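Local coordinates for protein MIP07328p (Drosophila melanogaster, PDB 6FKK) that probably acts as a membrane-anchored semaphorin guidance cue, its extracellular sema domain signalling to receptors on other cells to repel growing axons, at residues A401-I406 with K417-L422. Sequence-based numbering, arbitrary orientation.
Sequences AYYDVI and KFINIL
I406 and F418 face each other across two antiparallel strands as a hydrogen-bonded pair. I406 N reaches F418 O at 2.9 Å, nearly straight and almost along the C=O axis, and F418 N returns a more bent bond of 3.1 Å to I406 O. The two side chains lie on the same face of the sheet. F418 CG sits in the crowded position between its own backbone N and carbonyl carbon (chi1 73°), which brings the ring across to the neighbouring strand and lays one face against I406. I406 CB stands over that face, offset toward the rim and 3.9 Å from the ring centroid, as a CH-pi contact. The branches of this isoleucine straddle the far end of the ring, I406 CG2 at F418 CE1 (3.5 Å) and I406 CD1 at F418 CE2 (3.6 Å). An alanine at F418 would remove the ring and would probably leave I406 without its aromatic cover and loosen the packing on this side of the sheet. N420 extends the same face: its OD1 comes near I406 CD1, while its ND2 is bonded to L376 O. On the other face, V405 and I419 cross obliquely, CG2 to CG2 at 3.9 Å. From V405 back toward Y403 the strands splay, and there the Y403 ring spans the gap. I419 CD1 lies over one face of the ring, N420 O lies near the ring plane, 3.6 Å from Y403 CD1 at the edge, and I421 CG1 approaches Y403 CE1 obliquely. The D404 carboxylate is held outside this pair of strands, by S279 OG, Y286 OH and Q394 N. Strands 402-410 and 414-423 form a beta hairpin, the central pair of a four-stranded antiparallel sheet flanked by 386-396 and 432-442, one blade of the sema-domain beta-propeller.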
loop_
_atom_site.group_PDB
_atom_site.type_symbol
_atom_site.label_atom_id
_atom_site.label_comp_id
_atom_site.label_asym_id
_atom_site.label_seq_id
_atom_site.Cartn_x
_atom_site.Cartn_y
_atom_site.Cartn_z
ATOM N N ALA A 401 -23.194 -2.814 14.621
ATOM C CA ALA A 401 -22.181 -1.842 14.247
ATOM C C ALA A 401 -21.239 -2.425 13.197
ATOM O O ALA A 401 -21.089 -3.642 13.065
ATOM C CB ALA A 401 -21.382 -1.391 15.472
ATOM N N TYR A 402 -20.592 -1.537 12.449
ATOM C CA TYR A 402 -19.715 -1.923 11.352
ATOM C C TYR A 402 -18.267 -1.638 11.729
ATOM O O TYR A 402 -17.942 -0.530 12.169
ATOM C CB TYR A 402 -20.096 -1.186 10.067
ATOM C CG TYR A 402 -21.481 -1.538 9.576
ATOM C CD1 TYR A 402 -22.601 -0.877 10.063
ATOM C CD2 TYR A 402 -21.670 -2.544 8.639
ATOM C CE1 TYR A 402 -23.871 -1.203 9.622
ATOM C CE2 TYR A 402 -22.932 -2.875 8.191
ATOM C CZ TYR A 402 -24.030 -2.202 8.687
ATOM O OH TYR A 402 -25.291 -2.531 8.248
ATOM N N TYR A 403 -17.409 -2.643 11.566
ATOM C CA TYR A 403 -15.996 -2.535 11.898
ATOM C C TYR A 403 -15.153 -2.955 10.703
ATOM O O TYR A 403 -15.503 -3.898 9.988
ATOM C CB TYR A 403 -15.634 -3.407 13.106
ATOM C CG TYR A 403 -16.438 -3.115 14.351
ATOM C CD1 TYR A 403 -16.010 -2.169 15.272
ATOM C CD2 TYR A 403 -17.620 -3.794 14.610
ATOM C CE1 TYR A 403 -16.743 -1.903 16.416
ATOM C CE2 TYR A 403 -18.358 -3.536 15.749
ATOM C CZ TYR A 403 -17.916 -2.590 16.648
ATOM O OH TYR A 403 -18.652 -2.334 17.780
ATOM N N ASP A 404 -14.043 -2.255 10.494
ATOM C CA ASP A 404 -13.058 -2.670 9.505
ATOM C C ASP A 404 -12.128 -3.703 10.130
ATOM O O ASP A 404 -11.432 -3.408 11.106
ATOM C CB ASP A 404 -12.259 -1.469 9.002
ATOM C CG ASP A 404 -13.089 -0.528 8.154
ATOM O OD1 ASP A 404 -14.236 -0.890 7.822
ATOM O OD2 ASP A 404 -12.595 0.571 7.820
ATOM N N VAL A 405 -12.120 -4.913 9.581
ATOM C CA VAL A 405 -11.178 -5.937 10.016
ATOM C C VAL A 405 -9.871 -5.724 9.264
ATOM O O VAL A 405 -9.826 -5.826 8.034
ATOM C CB VAL A 405 -11.732 -7.348 9.779
ATOM C CG1 VAL A 405 -10.763 -8.391 10.316
ATOM C CG2 VAL A 405 -13.091 -7.487 10.440
ATOM N N ILE A 406 -8.808 -5.419 10.001
ATOM C CA ILE A 406 -7.529 -5.035 9.419
ATOM C C ILE A 406 -6.569 -6.213 9.504
ATOM O O ILE A 406 -6.398 -6.813 10.573
ATOM C CB ILE A 406 -6.950 -3.799 10.126
ATOM C CG1 ILE A 406 -7.927 -2.629 10.011
ATOM C CG2 ILE A 406 -5.599 -3.436 9.536
ATOM C CD1 ILE A 406 -7.678 -1.526 11.010
ATOM N N LYS A 417 -4.899 -10.213 12.710
ATOM C CA LYS A 417 -6.215 -9.612 12.552
ATOM C C LYS A 417 -6.510 -8.732 13.759
ATOM O O LYS A 417 -6.192 -9.099 14.894
ATOM C CB LYS A 417 -7.308 -10.677 12.435
ATOM C CG LYS A 417 -7.124 -11.711 11.343
ATOM C CD LYS A 417 -8.193 -12.790 11.483
ATOM C CE LYS A 417 -8.210 -13.746 10.301
ATOM N NZ LYS A 417 -6.913 -14.450 10.106
ATOM N N PHE A 418 -7.124 -7.577 13.515
ATOM C CA PHE A 418 -7.558 -6.730 14.619
ATOM C C PHE A 418 -8.605 -5.743 14.130
ATOM O O PHE A 418 -8.673 -5.413 12.943
ATOM C CB PHE A 418 -6.381 -5.988 15.270
ATOM C CG PHE A 418 -5.824 -4.863 14.439
ATOM C CD1 PHE A 418 -4.813 -5.096 13.521
ATOM C CD2 PHE A 418 -6.292 -3.568 14.596
ATOM C CE1 PHE A 418 -4.292 -4.062 12.765
ATOM C CE2 PHE A 418 -5.778 -2.532 13.841
ATOM C CZ PHE A 418 -4.775 -2.779 12.926
ATOM N N ILE A 419 -9.422 -5.275 15.074
ATOM C CA ILE A 419 -10.375 -4.197 14.847
ATOM C C ILE A 419 -10.149 -3.137 15.916
ATOM O O ILE A 419 -9.449 -3.357 16.905
ATOM C CB ILE A 419 -11.839 -4.683 14.865
ATOM C CG1 ILE A 419 -12.209 -5.204 16.256
ATOM C CG2 ILE A 419 -12.064 -5.752 13.804
ATOM C CD1 ILE A 419 -13.674 -5.544 16.408
ATOM N N ASN A 420 -10.753 -1.972 15.705
ATOM C CA ASN A 420 -10.633 -0.850 16.623
ATOM C C ASN A 420 -11.997 -0.506 17.200
ATOM O O ASN A 420 -13.008 -0.535 16.491
ATOM C CB ASN A 420 -10.039 0.379 15.929
ATOM C CG ASN A 420 -8.584 0.188 15.551
ATOM O OD1 ASN A 420 -8.228 0.222 14.374
ATOM N ND2 ASN A 420 -7.734 -0.010 16.552
ATOM N N ILE A 421 -12.019 -0.183 18.489
ATOM C CA ILE A 421 -13.227 0.252 19.178
ATOM C C ILE A 421 -12.902 1.546 19.908
ATOM O O ILE A 421 -11.965 1.590 20.715
ATOM C CB ILE A 421 -13.752 -0.809 20.159
ATOM C CG1 ILE A 421 -14.303 -2.018 19.398
ATOM C CG2 ILE A 421 -14.818 -0.217 21.068
ATOM C CD1 ILE A 421 -14.805 -3.120 20.302
ATOM N N LEU A 422 -13.666 2.596 19.624
ATOM C CA LEU A 422 -13.461 3.911 20.219
ATOM C C LEU A 422 -14.541 4.146 21.266
ATOM O O LEU A 422 -15.735 4.089 20.952
ATOM C CB LEU A 422 -13.488 5.002 19.150
ATOM C CG LEU A 422 -13.164 6.428 19.596
ATOM C CD1 LEU A 422 -11.745 6.507 20.133
ATOM C CD2 LEU A 422 -13.363 7.411 18.452
#